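Local coordinates for RctB replication initiator protein (Vibrio cholerae, PDB 5UBE), which probably binds origin DNA to initiate replication of the bacterium's second chromosome, and is represented here by its N-terminal, helix-turn-helix domain, at residues R13-V23 against S58-L68; V89-V99 against T109-L120. All blocks are in the same frame, centred on the assembly; numbering follows the deposited sequence.

Contact 1. Residues R13-V23 against S58-L68; sequences RTHKDGHLFEV and SRDGLVSTTEL
Arg-13 and Asp-60 reach toward each other from opposite directions and join side-on. NE of Arg-13 lies 2.8 Å from OD2 of Asp-60, and NH2 of Arg-13 lies 2.9 Å from OD1 of Asp-60, each carboxylate oxygen accepting through its syn lone pair. A bend of the Arg-13 chain at chi2 (-106°) goes with this side-on presentation. The second bond runs in the guanidinium plane; the first is tilted 30° out of it. Glu-67 arrives crosswise, its carboxylate almost perpendicular to the guanidinium (86°). Its bonds from NH1 and NH2 to OE1 are weak; OE1 also accepts from Ser-64 N, and OE2 pairs with Arg-54 of helix 42-55. Asp-17 adds another weak bond at the edge.

The same acids also shape the backbone. OD1 of Asp-60 accepts from Leu-62 N, an Asx turn leading into strand 62-64, while Ser-64 and Glu-67 form the capping box that starts helix 65-71. The Thr-66 hydroxyl donates to Lys-16 O, 2.9 Å from OG1. Gly-18 has positive phi, and its CA lies 3.5 Å from Thr-65 OG1: bare glycine backbone fits close against that hydroxyl.

Strands 20-22 and 62-64 pair antiparallel, with Phe-21 N 2.7 Å from Val-63 O. On the Phe-21 face, Thr-65 CG2 meets the ring at its edge, 3.7 Å from CE2 of Phe-21, and Leu-68 CD1 comes in obliquely. The guanidinium's charge probably favours the ionised form of Asp-17, Asp-60 and Glu-67 and offsets the like charges of Asp-17 OD2 and Glu-67 OE2, 5.4 Å apart, while Arg-13 ties the N-terminal loop to both the turn and the helix start.

Contact 2. Residues V89-V99 against T109-L120; sequences VAVGLFKQIPV and TMLHRFINPNQL
Phe-94 and Phe-114 lie side by side, pointing the same way from adjoining strands, in the tightly packed part of this contact. CE1 of Phe-94 sits over the Phe-114 ring, 3.5 Å from CE1 of that residue and offset toward the rim; the planes are inclined at 45°. His-112 turns its ring edge to the face of Phe-94, with the two planes at 90°. Leu-48 and Leu-85 of the domain's helices touch this aromatic cluster, where large flat rings fill the space between sheet and helices. His-112 ND1 is buried there without a polar partner.

Strands 94-100 and 108-114 form an antiparallel hairpin following helix 78-91, consistent with the wing of a winged helix-turn-helix domain. Gly-92, with positive phi, closes that helix in a Schellman motif, and the chain enters the hairpin through Leu-93, whose O accepts from Ile-115 N at 3.0 Å. Leu-93 CD2 meets Leu-120 CD1 at 3.7 Å, bringing in the short helix 117-120.

Toward the hairpin's far end the same face opens to solvent. Gln-96 runs alongside His-112, its amide only 24° from the ring plane, and Met-110, bent at chi2, brings CE to 3.7 Å from CG of exposed Pro-98. On the other face, Ile-97 CD1 lies over the centre of the Arg-113 guanidinium, 3.5 Å from its CZ, a flat partner that can be covered while its NE forms a salt bridge with Glu-22. Lys-95 extends from this face too, fully stretched, and ends in an exposed amine.

Both contacts build one mixed sheet: strand 20-22 of contact 1 lies between strand 62-64 and strand 108-114 of contact 2, and backbone bonds from Leu-20 and Glu-22 to His-112 join them. Each is partly buried, and their aromatic faces merge where Phe-21 meets Phe-94 and His-112, on the face packed against helices 42-55 and 78-91. Their polar chemistry differs. Both have a ladder of antiparallel backbone bonds, longer in contact 2, but contact 1 adds a salt-bridge network of acids around one buried arginine at a helix start, whereas contact 2 relies more on apolar side chains, with exposed polar ones, Lys-95 and Gln-96, on its solvent side.

Contact 1. Residues R13-V23 against S58-L68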
loop_
_atom_site.group_PDB
_atom_site.type_symbol
_atom_site.label_atom_id
_atom_site.label_comp_id
_atom_site.label_asym_id
_atom_site.label_seq_id
_atom_site.Cartn_x
_atom_site.Cartn_y
_atom_site.Cartn_z
ATOM N N ARG A 13 -7.128 -6.320 -12.696
ATOM C CA ARG A 13 -6.284 -6.802 -11.607
ATOM C C ARG A 13 -6.397 -8.314 -11.468
ATOM O O ARG A 13 -7.476 -8.885 -11.646
ATOM C CB ARG A 13 -6.686 -6.134 -10.289
ATOM C CG ARG A 13 -6.672 -4.616 -10.327
ATOM C CD ARG A 13 -5.490 -4.058 -9.581
ATOM N NE ARG A 13 -5.525 -2.602 -9.495
ATOM C CZ ARG A 13 -4.490 -1.815 -9.775
ATOM N NH1 ARG A 13 -3.328 -2.343 -10.142
ATOM N NH2 ARG A 13 -4.610 -0.499 -9.674
ATOM N N THR A 14 -5.258 -8.960 -11.176
ATOM C CA THR A 14 -5.157 -10.397 -10.917
ATOM C C THR A 14 -4.131 -10.623 -9.813
ATOM O O THR A 14 -3.589 -9.673 -9.238
ATOM C CB THR A 14 -4.725 -11.200 -12.159
ATOM O OG1 THR A 14 -3.336 -10.955 -12.423
ATOM C CG2 THR A 14 -5.552 -10.834 -13.382
ATOM N N HIS A 15 -3.840 -11.900 -9.534
ATOM C CA HIS A 15 -2.848 -12.221 -8.509
ATOM C C HIS A 15 -1.479 -11.668 -8.875
ATOM O O HIS A 15 -0.709 -11.281 -7.990
ATOM C CB HIS A 15 -2.749 -13.735 -8.302
ATOM C CG HIS A 15 -3.965 -14.350 -7.681
ATOM N ND1 HIS A 15 -4.063 -14.614 -6.332
ATOM C CD2 HIS A 15 -5.132 -14.767 -8.230
ATOM C CE1 HIS A 15 -5.238 -15.160 -6.075
ATOM N NE2 HIS A 15 -5.906 -15.264 -7.211
ATOM N N LYS A 16 -1.169 -11.626 -10.169
ATOM C CA LYS A 16 0.087 -11.076 -10.664
ATOM C C LYS A 16 0.325 -9.641 -10.194
ATOM O O LYS A 16 1.478 -9.199 -10.137
ATOM C CB LYS A 16 0.096 -11.157 -12.201
ATOM C CG LYS A 16 1.444 -10.886 -12.859
ATOM C CD LYS A 16 1.317 -10.896 -14.375
ATOM C CE LYS A 16 2.537 -10.277 -15.047
ATOM N NZ LYS A 16 2.364 -10.156 -16.533
ATOM N N ASP A 17 -0.728 -8.902 -9.843
ATOM C CA ASP A 17 -0.511 -7.538 -9.373
ATOM C C ASP A 17 0.188 -7.513 -8.018
ATOM O O ASP A 17 0.859 -6.528 -7.687
ATOM C CB ASP A 17 -1.844 -6.783 -9.310
ATOM C CG ASP A 17 -2.447 -6.544 -10.697
ATOM O OD1 ASP A 17 -2.946 -7.515 -11.301
ATOM O OD2 ASP A 17 -2.419 -5.388 -11.182
ATOM N N GLY A 18 0.059 -8.586 -7.236
ATOM C CA GLY A 18 0.639 -8.626 -5.914
ATOM C C GLY A 18 -0.257 -7.965 -4.879
ATOM O O GLY A 18 -1.474 -7.818 -5.048
ATOM N N HIS A 19 0.372 -7.544 -3.793
ATOM C CA HIS A 19 -0.365 -6.874 -2.741
ATOM C C HIS A 19 -0.879 -5.526 -3.237
ATOM O O HIS A 19 -0.318 -4.927 -4.156
ATOM C CB HIS A 19 0.512 -6.693 -1.501
ATOM C CG HIS A 19 0.634 -7.927 -0.665
ATOM N ND1 HIS A 19 1.462 -8.004 0.434
ATOM C CD2 HIS A 19 0.027 -9.134 -0.763
ATOM C CE1 HIS A 19 1.358 -9.203 0.978
ATOM N NE2 HIS A 19 0.496 -9.907 0.270
ATOM N N LEU A 20 -1.949 -5.045 -2.596
ATOM C CA LEU A 20 -2.709 -3.889 -3.053
ATOM C C LEU A 20 -2.788 -2.813 -1.977
ATOM O O LEU A 20 -2.895 -3.111 -0.786
ATOM C CB LEU A 20 -4.129 -4.299 -3.435
ATOM C CG LEU A 20 -4.284 -5.268 -4.601
ATOM C CD1 LEU A 20 -5.756 -5.497 -4.913
ATOM C CD2 LEU A 20 -3.564 -4.724 -5.811
ATOM N N PHE A 21 -2.766 -1.554 -2.417
ATOM C CA PHE A 21 -2.859 -0.392 -1.541
ATOM C C PHE A 21 -4.049 0.462 -1.949
ATOM O O PHE A 21 -4.154 0.875 -3.107
ATOM C CB PHE A 21 -1.588 0.451 -1.607
ATOM C CG PHE A 21 -0.368 -0.274 -1.143
ATOM C CD1 PHE A 21 -0.011 -0.266 0.193
ATOM C CD2 PHE A 21 0.408 -0.990 -2.041
ATOM C CE1 PHE A 21 1.119 -0.952 0.618
ATOM C CE2 PHE A 21 1.532 -1.673 -1.621
ATOM C CZ PHE A 21 1.890 -1.658 -0.309
ATOM N N GLU A 22 -4.922 0.752 -0.996
ATOM C CA GLU A 22 -6.060 1.621 -1.269
ATOM C C GLU A 22 -5.593 3.077 -1.326
ATOM O O GLU A 22 -4.988 3.582 -0.372
ATOM C CB GLU A 22 -7.129 1.399 -0.200
ATOM C CG GLU A 22 -8.177 2.464 -0.092
ATOM C CD GLU A 22 -8.916 2.373 1.231
ATOM O OE1 GLU A 22 -9.529 1.311 1.490
ATOM O OE2 GLU A 22 -8.854 3.345 2.017
ATOM N N VAL A 23 -5.861 3.741 -2.453
ATOM C CA VAL A 23 -5.497 5.143 -2.616
ATOM C C VAL A 23 -6.363 6.008 -1.712
ATOM O O VAL A 23 -7.575 5.791 -1.591
ATOM C CB VAL A 23 -5.646 5.556 -4.088
ATOM C CG1 VAL A 23 -5.419 7.054 -4.245
ATOM C CG2 VAL A 23 -4.668 4.763 -4.959
ATOM N N SER A 58 -4.003 6.329 -10.438
ATOM C CA SER A 58 -4.888 5.180 -10.283
ATOM C C SER A 58 -6.259 5.492 -10.878
ATOM O O SER A 58 -6.732 6.627 -10.817
ATOM C CB SER A 58 -5.018 4.798 -8.814
ATOM O OG SER A 58 -5.975 3.766 -8.638
ATOM N N ARG A 59 -6.861 4.492 -11.522
ATOM C CA ARG A 59 -8.210 4.589 -12.057
ATOM C C ARG A 59 -9.171 3.656 -11.349
ATOM O O ARG A 59 -10.325 3.548 -11.774
ATOM C CB ARG A 59 -8.240 4.270 -13.560
ATOM C CG ARG A 59 -7.234 5.016 -14.425
ATOM C CD ARG A 59 -7.398 6.520 -14.304
ATOM N NE ARG A 59 -6.539 7.257 -15.232
ATOM C CZ ARG A 59 -6.915 7.635 -16.451
ATOM N NH1 ARG A 59 -8.131 7.346 -16.892
ATOM N NH2 ARG A 59 -6.076 8.310 -17.229
ATOM N N ASP A 60 -8.724 2.941 -10.311
ATOM C CA ASP A 60 -9.620 2.039 -9.599
ATOM C C ASP A 60 -9.502 2.151 -8.092
ATOM O O ASP A 60 -10.057 1.310 -7.381
ATOM C CB ASP A 60 -9.417 0.580 -10.044
ATOM C CG ASP A 60 -7.995 0.062 -9.819
ATOM O OD1 ASP A 60 -7.132 0.785 -9.270
ATOM O OD2 ASP A 60 -7.742 -1.099 -10.204
ATOM N N GLY A 61 -8.862 3.204 -7.587
ATOM C CA GLY A 61 -8.688 3.368 -6.164
ATOM C C GLY A 61 -7.604 2.509 -5.570
ATOM O O GLY A 61 -7.469 2.473 -4.346
ATOM N N LEU A 62 -6.835 1.803 -6.395
ATOM C CA LEU A 62 -5.804 0.900 -5.898
ATOM C C LEU A 62 -4.473 1.204 -6.567
ATOM O O LEU A 62 -4.416 1.804 -7.646
ATOM C CB LEU A 62 -6.167 -0.568 -6.148
ATOM C CG LEU A 62 -7.584 -1.017 -5.799
ATOM C CD1 LEU A 62 -7.938 -2.291 -6.542
ATOM C CD2 LEU A 62 -7.735 -1.198 -4.285
ATOM N N VAL A 63 -3.407 0.777 -5.887
ATOM C CA VAL A 63 -2.039 0.726 -6.395
ATOM C C VAL A 63 -1.467 -0.633 -6.006
ATOM O O VAL A 63 -1.616 -1.060 -4.862
ATOM C CB VAL A 63 -1.164 1.855 -5.815
ATOM C CG1 VAL A 63 0.296 1.648 -6.207
ATOM C CG2 VAL A 63 -1.657 3.210 -6.289
ATOM N N SER A 64 -0.840 -1.330 -6.947
ATOM C CA SER A 64 -0.334 -2.658 -6.620
ATOM C C SER A 64 1.171 -2.590 -6.383
ATOM O O SER A 64 1.832 -1.626 -6.772
ATOM C CB SER A 64 -0.669 -3.650 -7.738
ATOM O OG SER A 64 -0.028 -3.277 -8.936
ATOM N N THR A 65 1.710 -3.613 -5.700
ATOM C CA THR A 65 3.170 -3.710 -5.585
ATOM C C THR A 65 3.826 -3.826 -6.962
ATOM O O THR A 65 4.937 -3.318 -7.169
ATOM C CB THR A 65 3.569 -4.887 -4.676
ATOM O OG1 THR A 65 2.936 -6.095 -5.116
ATOM C CG2 THR A 65 3.136 -4.620 -3.281
ATOM N N THR A 66 3.142 -4.436 -7.934
ATOM C CA THR A 66 3.704 -4.500 -9.286
ATOM C C THR A 66 3.874 -3.102 -9.867
ATOM O O THR A 66 4.920 -2.777 -10.440
ATOM C CB THR A 66 2.825 -5.365 -10.196
ATOM O OG1 THR A 66 2.989 -6.744 -9.834
ATOM C CG2 THR A 66 3.220 -5.188 -11.684
ATOM N N GLU A 67 2.863 -2.248 -9.701
ATOM C CA GLU A 67 2.971 -0.871 -10.169
ATOM C C GLU A 67 4.043 -0.110 -9.399
ATOM O O GLU A 67 4.687 0.787 -9.958
ATOM C CB GLU A 67 1.597 -0.172 -10.061
ATOM C CG GLU A 67 0.511 -0.834 -10.923
ATOM C CD GLU A 67 -0.880 -0.208 -10.765
ATOM O OE1 GLU A 67 -1.270 0.139 -9.634
ATOM O OE2 GLU A 67 -1.590 -0.065 -11.778
ATOM N N LEU A 68 4.233 -0.437 -8.118
ATOM C CA LEU A 68 5.278 0.218 -7.337
ATOM C C LEU A 68 6.664 -0.116 -7.876
ATOM O O LEU A 68 7.520 0.771 -8.003
ATOM C CB LEU A 68 5.172 -0.175 -5.864
ATOM C CG LEU A 68 3.946 0.366 -5.112
ATOM C CD1 LEU A 68 4.046 0.080 -3.634
ATOM C CD2 LEU A 68 3.740 1.865 -5.345
#

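Contact 2. Residues V89-V99 against T109-L120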
loop_
_atom_site.group_PDB
_atom_site.type_symbol
_atom_site.label_atom_id
_atom_site.label_comp_id
_atom_site.label_asym_id
_atom_site.label_seq_id
_atom_site.Cartn_x
_atom_site.Cartn_y
_atom_site.Cartn_z
ATOM N N VAL A 89 3.605 -2.152 8.587
ATOM C CA VAL A 89 2.548 -2.841 9.321
ATOM C C VAL A 89 2.901 -2.948 10.802
ATOM O O VAL A 89 2.064 -2.691 11.679
ATOM C CB VAL A 89 2.293 -4.222 8.691
ATOM C CG1 VAL A 89 1.386 -5.058 9.575
ATOM C CG2 VAL A 89 1.690 -4.046 7.311
ATOM N N ALA A 90 4.152 -3.300 11.108
ATOM C CA ALA A 90 4.547 -3.459 12.505
ATOM C C ALA A 90 4.397 -2.164 13.293
ATOM O O ALA A 90 4.155 -2.203 14.503
ATOM C CB ALA A 90 5.992 -3.969 12.588
ATOM N N VAL A 91 4.536 -1.014 12.637
ATOM C CA VAL A 91 4.343 0.248 13.340
ATOM C C VAL A 91 2.851 0.571 13.499
ATOM O O VAL A 91 2.455 1.269 14.440
ATOM C CB VAL A 91 5.104 1.368 12.606
ATOM C CG1 VAL A 91 4.463 2.751 12.868
ATOM C CG2 VAL A 91 6.552 1.384 13.028
ATOM N N GLY A 92 2.003 0.061 12.616
ATOM C CA GLY A 92 0.583 0.324 12.670
ATOM C C GLY A 92 0.060 1.256 11.595
ATOM O O GLY A 92 -1.040 1.787 11.757
ATOM N N LEU A 93 0.801 1.445 10.496
ATOM C CA LEU A 93 0.420 2.400 9.457
ATOM C C LEU A 93 -0.696 1.877 8.561
ATOM O O LEU A 93 -1.456 2.674 8.001
ATOM C CB LEU A 93 1.635 2.760 8.592
ATOM C CG LEU A 93 2.828 3.334 9.350
ATOM C CD1 LEU A 93 3.807 3.947 8.385
ATOM C CD2 LEU A 93 2.363 4.361 10.361
ATOM N N PHE A 94 -0.815 0.561 8.420
ATOM C CA PHE A 94 -1.750 -0.061 7.499
ATOM C C PHE A 94 -2.621 -1.075 8.215
ATOM O O PHE A 94 -2.117 -1.905 8.980
ATOM C CB PHE A 94 -1.029 -0.816 6.371
ATOM C CG PHE A 94 -0.278 0.049 5.431
ATOM C CD1 PHE A 94 -0.953 0.831 4.503
ATOM C CD2 PHE A 94 1.113 0.039 5.434
ATOM C CE1 PHE A 94 -0.256 1.617 3.604
ATOM C CE2 PHE A 94 1.818 0.820 4.543
ATOM C CZ PHE A 94 1.139 1.602 3.623
ATOM N N LYS A 95 -3.915 -1.042 7.911
ATOM C CA LYS A 95 -4.799 -2.162 8.191
ATOM C C LYS A 95 -4.719 -3.161 7.041
ATOM O O LYS A 95 -5.010 -2.814 5.882
ATOM C CB LYS A 95 -6.231 -1.683 8.377
ATOM C CG LYS A 95 -7.194 -2.772 8.797
ATOM C CD LYS A 95 -8.570 -2.190 9.073
ATOM C CE LYS A 95 -9.536 -3.255 9.562
ATOM N NZ LYS A 95 -10.933 -2.748 9.601
ATOM N N GLN A 96 -4.330 -4.395 7.363
ATOM C CA GLN A 96 -4.287 -5.474 6.382
ATOM C C GLN A 96 -5.671 -6.094 6.239
ATOM O O GLN A 96 -6.240 -6.595 7.215
ATOM C CB GLN A 96 -3.273 -6.538 6.786
ATOM C CG GLN A 96 -1.852 -6.036 6.886
ATOM C CD GLN A 96 -0.851 -7.176 6.835
ATOM O OE1 GLN A 96 -0.320 -7.585 7.866
ATOM N NE2 GLN A 96 -0.592 -7.702 5.629
ATOM N N ILE A 97 -6.194 -6.072 5.020
ATOM C CA ILE A 97 -7.527 -6.568 4.698
ATOM C C ILE A 97 -7.386 -7.662 3.650
ATOM O O ILE A 97 -6.994 -7.359 2.515
ATOM C CB ILE A 97 -8.413 -5.433 4.166
ATOM C CG1 ILE A 97 -8.435 -4.266 5.161
ATOM C CG2 ILE A 97 -9.814 -5.946 3.834
ATOM C CD1 ILE A 97 -9.105 -3.010 4.624
ATOM N N PRO A 98 -7.666 -8.928 3.958
ATOM C CA PRO A 98 -7.678 -9.943 2.897
ATOM C C PRO A 98 -8.898 -9.739 2.013
ATOM O O PRO A 98 -10.003 -9.503 2.507
ATOM C CB PRO A 98 -7.740 -11.272 3.664
ATOM C CG PRO A 98 -7.338 -10.936 5.051
ATOM C CD PRO A 98 -7.824 -9.534 5.285
ATOM N N VAL A 99 -8.681 -9.796 0.697
ATOM C CA VAL A 99 -9.720 -9.559 -0.296
ATOM C C VAL A 99 -9.682 -10.677 -1.328
ATOM O O VAL A 99 -8.679 -11.378 -1.485
ATOM C CB VAL A 99 -9.565 -8.194 -0.998
ATOM C CG1 VAL A 99 -9.670 -7.068 0.011
ATOM C CG2 VAL A 99 -8.245 -8.136 -1.751
ATOM N N THR A 109 -5.591 -11.983 -2.119
ATOM C CA THR A 109 -4.394 -11.156 -1.960
ATOM C C THR A 109 -4.623 -10.276 -0.733
ATOM O O THR A 109 -5.639 -10.415 -0.043
ATOM C CB THR A 109 -4.100 -10.331 -3.224
ATOM O OG1 THR A 109 -5.202 -9.456 -3.499
ATOM C CG2 THR A 109 -3.874 -11.245 -4.414
ATOM N N MET A 110 -3.693 -9.357 -0.458
ATOM C CA MET A 110 -3.787 -8.463 0.698
ATOM C C MET A 110 -4.091 -7.031 0.264
ATOM O O MET A 110 -3.400 -6.472 -0.596
ATOM C CB MET A 110 -2.497 -8.472 1.519
ATOM C CG MET A 110 -2.568 -9.313 2.779
ATOM S SD MET A 110 -3.966 -8.917 3.836
ATOM C CE MET A 110 -3.755 -10.184 5.091
ATOM N N LEU A 111 -5.111 -6.436 0.873
ATOM C CA LEU A 111 -5.409 -5.024 0.684
ATOM C C LEU A 111 -4.915 -4.246 1.895
ATOM O O LEU A 111 -5.078 -4.686 3.033
ATOM C CB LEU A 111 -6.906 -4.793 0.483
ATOM C CG LEU A 111 -7.302 -3.346 0.193
ATOM C CD1 LEU A 111 -6.674 -2.883 -1.114
ATOM C CD2 LEU A 111 -8.817 -3.207 0.159
ATOM N N HIS A 112 -4.307 -3.094 1.644
ATOM C CA HIS A 112 -3.700 -2.290 2.697
ATOM C C HIS A 112 -4.309 -0.904 2.645
ATOM O O HIS A 112 -4.284 -0.253 1.595
ATOM C CB HIS A 112 -2.179 -2.232 2.539
ATOM C CG HIS A 112 -1.549 -3.580 2.581
ATOM N ND1 HIS A 112 -0.868 -4.053 3.682
ATOM C CD2 HIS A 112 -1.564 -4.589 1.681
ATOM C CE1 HIS A 112 -0.459 -5.286 3.444
ATOM N NE2 HIS A 112 -0.868 -5.636 2.238
ATOM N N ARG A 113 -4.847 -0.465 3.776
ATOM C CA ARG A 113 -5.546 0.806 3.904
ATOM C C ARG A 113 -4.811 1.655 4.925
ATOM O O ARG A 113 -4.509 1.184 6.022
ATOM C CB ARG A 113 -7.001 0.582 4.333
ATOM C CG ARG A 113 -7.666 1.773 5.018
ATOM C CD ARG A 113 -9.077 1.392 5.416
ATOM N NE ARG A 113 -9.751 0.717 4.310
ATOM C CZ ARG A 113 -10.879 0.025 4.419
ATOM N NH1 ARG A 113 -11.482 -0.100 5.595
ATOM N NH2 ARG A 113 -11.405 -0.550 3.345
ATOM N N PHE A 114 -4.482 2.885 4.548
ATOM C CA PHE A 114 -3.833 3.786 5.482
ATOM C C PHE A 114 -4.724 3.982 6.697
ATOM O O PHE A 114 -5.953 3.991 6.589
ATOM C CB PHE A 114 -3.534 5.124 4.807
ATOM C CG PHE A 114 -2.331 5.083 3.870
ATOM C CD1 PHE A 114 -1.034 5.145 4.381
ATOM C CD2 PHE A 114 -2.500 4.986 2.492
ATOM C CE1 PHE A 114 0.062 5.122 3.532
ATOM C CE2 PHE A 114 -1.392 4.948 1.626
ATOM C CZ PHE A 114 -0.111 5.017 2.154
ATOM N N ILE A 115 -4.098 4.085 7.866
ATOM C CA ILE A 115 -4.799 4.275 9.129
ATOM C C ILE A 115 -4.570 5.709 9.579
ATOM O O ILE A 115 -3.440 6.208 9.546
ATOM C CB ILE A 115 -4.325 3.269 10.201
ATOM C CG1 ILE A 115 -4.400 1.838 9.666
ATOM C CG2 ILE A 115 -5.194 3.376 11.448
ATOM C CD1 ILE A 115 -4.095 0.775 10.694
ATOM N N ASN A 116 -5.646 6.374 9.969
ATOM C CA ASN A 116 -5.570 7.759 10.411
ATOM C C ASN A 116 -4.609 7.878 11.588
ATOM O O ASN A 116 -4.701 7.089 12.538
ATOM C CB ASN A 116 -6.971 8.241 10.803
ATOM C CG ASN A 116 -7.054 9.744 10.951
ATOM O OD1 ASN A 116 -6.236 10.360 11.637
ATOM N ND2 ASN A 116 -8.045 10.346 10.304
ATOM N N PRO A 117 -3.674 8.829 11.573
ATOM C CA PRO A 117 -2.791 8.999 12.736
ATOM C C PRO A 117 -3.544 9.226 14.043
ATOM O O PRO A 117 -3.075 8.779 15.098
ATOM C CB PRO A 117 -1.937 10.216 12.357
ATOM C CG PRO A 117 -1.986 10.259 10.843
ATOM C CD PRO A 117 -3.378 9.793 10.500
ATOM N N ASN A 118 -4.699 9.901 14.008
ATOM C CA ASN A 118 -5.493 10.049 15.228
ATOM C C ASN A 118 -5.916 8.696 15.778
ATOM O O ASN A 118 -6.007 8.522 17.000
ATOM C CB ASN A 118 -6.728 10.908 14.965
ATOM C CG ASN A 118 -6.378 12.295 14.476
ATOM O OD1 ASN A 118 -5.371 12.874 14.887
ATOM N ND2 ASN A 118 -7.213 12.841 13.594
ATOM N N GLN A 119 -6.174 7.731 14.892
ATOM C CA GLN A 119 -6.462 6.365 15.313
ATOM C C GLN A 119 -5.210 5.645 15.802
ATOM O O GLN A 119 -5.269 4.886 16.778
ATOM C CB GLN A 119 -7.092 5.593 14.152
ATOM C CG GLN A 119 -7.600 4.215 14.520
ATOM C CD GLN A 119 -8.928 4.259 15.257
ATOM O OE1 GLN A 119 -9.487 5.335 15.503
ATOM N NE2 GLN A 119 -9.445 3.087 15.611
ATOM N N LEU A 120 -4.075 5.853 15.124
ATOM C CA LEU A 120 -2.830 5.184 15.507
ATOM C C LEU A 120 -2.508 5.408 16.972
ATOM O O LEU A 120 -2.123 4.475 17.690
ATOM C CB LEU A 120 -1.664 5.697 14.667
ATOM C CG LEU A 120 -1.700 5.461 13.170
ATOM C CD1 LEU A 120 -0.283 5.497 12.628
ATOM C CD2 LEU A 120 -2.315 4.127 12.971
#